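Local coordinates for YokD protein (Bacillus subtilis, PDB 2NYG) that binds coenzyme A and, as a homodimeric member of the antibiotic N-acetyltransferase family, may acetylate aminoglycosides and so contribute to antibiotic resistance, at the interface of chains A and B. Sequence-based numbering; all coordinates share one arbitrary frame. Chains: chain A/B, YokD protein.

The interface of chains A and B. Residues chain A 6, 11-12, 44; chain B 86-87, 90, 94.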
# COMPACT_ATOMS: atom_id res chain seq x y z
N VAL A 6 10.07 9.18 15.78
CA VAL A 6 10.87 10.37 15.50
C VAL A 6 11.75 10.81 16.68
O VAL A 6 12.80 11.42 16.50
CB VAL A 6 9.96 11.56 15.08
CG1 VAL A 6 10.79 12.81 14.86
CG2 VAL A 6 9.20 11.22 13.83
N PHE A 11 19.38 10.91 14.28
CA PHE A 11 19.37 11.75 13.07
C PHE A 11 18.55 10.97 12.03
O PHE A 11 18.40 9.76 12.15
CB PHE A 11 20.80 11.99 12.57
N PRO A 12 18.03 11.66 11.01
CA PRO A 12 17.23 11.00 9.97
C PRO A 12 17.95 9.92 9.16
O PRO A 12 19.08 10.11 8.71
CB PRO A 12 16.79 12.16 9.07
CG PRO A 12 16.91 13.35 9.91
CD PRO A 12 18.15 13.10 10.71
N TRP A 44 13.16 6.77 12.21
CA TRP A 44 12.55 7.61 11.20
C TRP A 44 13.37 7.69 9.93
O TRP A 44 14.56 8.02 9.99
CB TRP A 44 12.34 9.04 11.71
CG TRP A 44 11.52 9.85 10.74
CD1 TRP A 44 10.22 9.66 10.43
CD2 TRP A 44 11.98 10.92 9.89
NE1 TRP A 44 9.83 10.51 9.44
CE2 TRP A 44 10.89 11.30 9.09
CE3 TRP A 44 13.20 11.57 9.73
CZ2 TRP A 44 10.98 12.31 8.13
CZ3 TRP A 44 13.30 12.58 8.77
CH2 TRP A 44 12.19 12.94 7.98
N VAL B 86 9.78 17.86 14.04
CA VAL B 86 11.05 17.21 13.78
C VAL B 86 12.15 18.20 14.12
O VAL B 86 12.05 19.39 13.80
CB VAL B 86 11.14 16.80 12.29
CG1 VAL B 86 12.56 16.90 11.78
CG2 VAL B 86 10.64 15.38 12.14
N PRO B 87 13.21 17.73 14.79
CA PRO B 87 14.32 18.61 15.17
C PRO B 87 14.69 19.61 14.07
O PRO B 87 14.71 19.26 12.89
CB PRO B 87 15.44 17.62 15.49
CG PRO B 87 14.68 16.45 16.08
CD PRO B 87 13.51 16.33 15.13
N TRP B 90 17.44 18.83 11.59
CA TRP B 90 17.17 17.87 10.53
C TRP B 90 16.62 18.48 9.24
O TRP B 90 16.62 17.83 8.20
CB TRP B 90 16.14 16.84 11.01
CG TRP B 90 16.53 16.00 12.19
CD1 TRP B 90 17.65 16.09 12.95
CD2 TRP B 90 15.80 14.87 12.69
NE1 TRP B 90 17.68 15.09 13.88
CE2 TRP B 90 16.56 14.32 13.74
CE3 TRP B 90 14.58 14.26 12.34
CZ2 TRP B 90 16.13 13.18 14.46
CZ3 TRP B 90 14.16 13.13 13.05
CH2 TRP B 90 14.94 12.61 14.10
N ILE B 94 16.90 16.99 5.55
CA ILE B 94 15.63 16.42 5.10
C ILE B 94 15.26 16.92 3.72
O ILE B 94 14.79 16.16 2.87
CB ILE B 94 14.51 16.79 6.08
CG1 ILE B 94 14.62 15.90 7.32
CG2 ILE B 94 13.15 16.63 5.41
CD1 ILE B 94 13.72 16.31 8.45
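A:Pro12 lies against one face of the B:Trp90 indole at the centre of this apolar patch in the two-fold symmetric homodimer of an antibiotic N-acetyltransferase family protein. Its CD sits over the five-membered ring, 3.5 Å from the centroid, in a CH-pi contact, and its CG approaches the ring-fusion carbon CD2 of B:Trp90 at 3.4 Å. The opposite face of the indole is backed within its own chain by CD of B:Pro87, so prolines from both subunits sandwich the ring and should limit its tilting. With CG anti to the carbonyl carbon (chi1 -62°), B:Trp90 reaches from the 3-10 helix 88-90 across to chain A. A:Trp44, from the coenzyme A-binding loop, slides past it in the opposite direction, CE3 lying 3.8 Å from CZ3 of B:Trp90. The in-plane edge of A:Trp44 also meets CG of A:Pro12, which links the two indoles through one proline. Farther along A:Trp44, CH2 touches the terminal methyl CD1 of B:Ile94 at 3.7 Å, the isoleucine crossing at about a right angle from helix 91-97. CG1 of A:Val6 in helix 3-7, anti to the backbone N (chi1 177°), comes from the B:Pro87 side of the indole and touches both CZ3 of B:Trp90 and CG2 of B:Val86, the latter at 3.8 Å. Toward the polar rim, CA of A:Phe11 extends the A:Pro12 face over CZ2 of B:Trp90, 3.8 Å away, whereas the carbonyl O of A:Val6 comes to the far rim from the other side, 3.4 Å from CH2 of B:Trp90.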